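CRISPR-associated endoribonuclease Cas6 1 (Methanocaldococcus jannaschii DSM 2661, PDB 5YI6) probably cleaves CRISPR repeat transcripts as a metal-independent endoribonuclease, yielding the crRNAs used in antiviral defence. Local coordinates at residues A[128-133]-A[205-210]. Sequence-based numbering, arbitrary orientation.
Sequences LKTISP and SEMVFK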
loop_
_atom_site.group_PDB
_atom_site.type_symbol
_atom_site.label_atom_id
_atom_site.label_comp_id
_atom_site.label_asym_id
_atom_site.label_seq_id
_atom_site.Cartn_x
_atom_site.Cartn_y
_atom_site.Cartn_z
ATOM N N LEU A 128 0.160 2.292 -14.790
ATOM C CA LEU A 128 0.383 2.069 -13.372
ATOM C C LEU A 128 0.431 0.569 -13.117
ATOM O O LEU A 128 -0.280 -0.207 -13.764
ATOM C CB LEU A 128 -0.744 2.702 -12.537
ATOM C CG LEU A 128 -0.899 4.223 -12.694
ATOM C CD1 LEU A 128 -2.163 4.709 -11.973
ATOM C CD2 LEU A 128 0.343 4.947 -12.189
ATOM N N LYS A 129 1.230 0.156 -12.138
ATOM C CA LYS A 129 1.181 -1.240 -11.732
ATOM C C LYS A 129 1.183 -1.301 -10.216
ATOM O O LYS A 129 1.750 -0.443 -9.552
ATOM C CB LYS A 129 2.344 -2.044 -12.306
ATOM C CG LYS A 129 3.612 -1.800 -11.595
ATOM C CD LYS A 129 4.731 -2.757 -12.101
ATOM C CE LYS A 129 6.010 -2.552 -11.286
ATOM N NZ LYS A 129 7.177 -3.381 -11.755
ATOM N N THR A 130 0.525 -2.316 -9.676
ATOM C CA THR A 130 0.452 -2.458 -8.220
ATOM C C THR A 130 1.813 -2.896 -7.673
ATOM O O THR A 130 2.482 -3.775 -8.251
ATOM C CB THR A 130 -0.633 -3.480 -7.845
ATOM O OG1 THR A 130 -0.387 -4.734 -8.522
ATOM C CG2 THR A 130 -2.068 -2.949 -8.222
ATOM N N ILE A 131 2.239 -2.248 -6.589
ATOM C CA ILE A 131 3.305 -2.758 -5.731
ATOM C C ILE A 131 2.773 -3.245 -4.388
ATOM O O ILE A 131 3.525 -3.875 -3.624
ATOM C CB ILE A 131 4.443 -1.724 -5.555
ATOM C CG1 ILE A 131 3.898 -0.356 -5.023
ATOM C CG2 ILE A 131 5.112 -1.495 -6.912
ATOM C CD1 ILE A 131 5.080 0.685 -4.724
ATOM N N SER A 132 1.480 -3.039 -4.099
ATOM C CA SER A 132 0.757 -3.932 -3.216
ATOM C C SER A 132 -0.611 -4.143 -3.876
ATOM O O SER A 132 -1.134 -3.225 -4.551
ATOM C CB SER A 132 0.619 -3.406 -1.782
ATOM O OG SER A 132 0.126 -2.075 -1.734
ATOM N N PRO A 133 -1.166 -5.344 -3.798
ATOM C CA PRO A 133 -2.357 -5.641 -4.615
ATOM C C PRO A 133 -3.590 -4.891 -4.104
ATOM O O PRO A 133 -3.672 -4.488 -2.941
ATOM C CB PRO A 133 -2.525 -7.162 -4.481
ATOM C CG PRO A 133 -1.900 -7.521 -3.152
ATOM C CD PRO A 133 -0.688 -6.528 -3.044
ATOM N N SER A 205 -6.041 -8.056 -6.277
ATOM C CA SER A 205 -5.601 -8.020 -7.669
ATOM C C SER A 205 -4.198 -7.441 -7.771
ATOM O O SER A 205 -3.988 -6.288 -7.408
ATOM C CB SER A 205 -6.540 -7.191 -8.551
ATOM O OG SER A 205 -7.874 -7.689 -8.506
ATOM N N GLU A 206 -3.248 -8.235 -8.266
ATOM C CA GLU A 206 -1.999 -7.684 -8.794
ATOM C C GLU A 206 -2.275 -7.249 -10.225
ATOM O O GLU A 206 -2.745 -8.056 -11.035
ATOM C CB GLU A 206 -0.902 -8.751 -8.733
ATOM C CG GLU A 206 0.409 -8.373 -9.358
ATOM C CD GLU A 206 1.440 -9.491 -9.179
ATOM O OE1 GLU A 206 1.719 -10.214 -10.162
ATOM O OE2 GLU A 206 1.914 -9.681 -8.034
ATOM N N MET A 207 -2.054 -5.981 -10.552
ATOM C CA MET A 207 -2.503 -5.596 -11.887
ATOM C C MET A 207 -1.700 -4.443 -12.459
ATOM O O MET A 207 -1.030 -3.679 -11.748
ATOM C CB MET A 207 -4.002 -5.262 -11.906
ATOM C CG MET A 207 -4.404 -4.190 -10.963
ATOM S SD MET A 207 -6.229 -4.123 -10.815
ATOM C CE MET A 207 -6.644 -3.412 -12.349
ATOM N N VAL A 208 -1.760 -4.372 -13.788
ATOM C CA VAL A 208 -1.170 -3.318 -14.595
ATOM C C VAL A 208 -2.305 -2.693 -15.392
ATOM O O VAL A 208 -3.097 -3.421 -16.023
ATOM C CB VAL A 208 -0.092 -3.862 -15.548
ATOM C CG1 VAL A 208 0.535 -2.712 -16.308
ATOM C CG2 VAL A 208 0.961 -4.642 -14.772
ATOM N N PHE A 209 -2.368 -1.354 -15.385
ATOM C CA PHE A 209 -3.500 -0.684 -16.025
ATOM C C PHE A 209 -3.098 0.691 -16.526
ATOM O O PHE A 209 -2.223 1.343 -15.964
ATOM C CB PHE A 209 -4.745 -0.586 -15.096
ATOM C CG PHE A 209 -4.526 0.123 -13.756
ATOM C CD1 PHE A 209 -5.093 1.373 -13.521
ATOM C CD2 PHE A 209 -3.853 -0.506 -12.709
ATOM C CE1 PHE A 209 -4.945 2.015 -12.269
ATOM C CE2 PHE A 209 -3.683 0.129 -11.470
ATOM C CZ PHE A 209 -4.243 1.393 -11.246
ATOM N N LYS A 210 -3.728 1.107 -17.620
ATOM C CA LYS A 210 -3.584 2.449 -18.159
ATOM C C LYS A 210 -4.654 3.334 -17.543
ATOM O O LYS A 210 -5.766 2.870 -17.312
ATOM C CB LYS A 210 -3.776 2.429 -19.674
ATOM C CG LYS A 210 -2.597 1.905 -20.444
ATOM C CD LYS A 210 -2.776 2.146 -21.931
ATOM C CE LYS A 210 -3.692 1.093 -22.546
ATOM N NZ LYS A 210 -5.150 1.428 -22.496
#
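T130 meets M207 where strand 127-130 runs out against strand 201-213, two central strands of the antiparallel four-stranded sheet in the C-terminal RAMP-type (ferredoxin-like) domain of this Cas6 protein. The short strand axes are antiparallel and lie 4.8 Å apart. L128 and F209 form a hydrogen-bonded pair, with L128 N to F209 O at 2.8 Å, and K129 with V208 the following non-hydrogen-bonded pair. T130 N still donates to M207 O, but the return bond is made by a side chain: M207 N donates to T130 OG1 at 2.9 Å, with 157° at the hydrogen. The T130 chi1 of 55° explains this, placing OG1 between its own backbone N and carbonyl carbon, while CG2 rests on M207 CG at 3.8 Å. Beyond this point the chain turns away through I131 and S132, whose backbones bond to M236, and returns at P133, whose CB packs 3.4 Å from S205 O.

On the face carrying L128 and F209, F209 CG sits between its backbone N and carbonyl carbon, and the far end of the ring, CE1, CE2 and CZ, lies beside L128. L128 CB lies over one ring face, 4.1 Å from the centroid and 18° off the normal, a CH-pi contact displaced toward the rim; L128 CD1 lies 3.9 Å from F209 CE1. F226 adds an edge-to-face ring contact with F209. K129 and V208 occupy the other face, where beyond CB the extended K129 chain leaves the strand pair, so that K129 CB is the side-chain atom that makes the contact, 3.8 Å from V208 CG2.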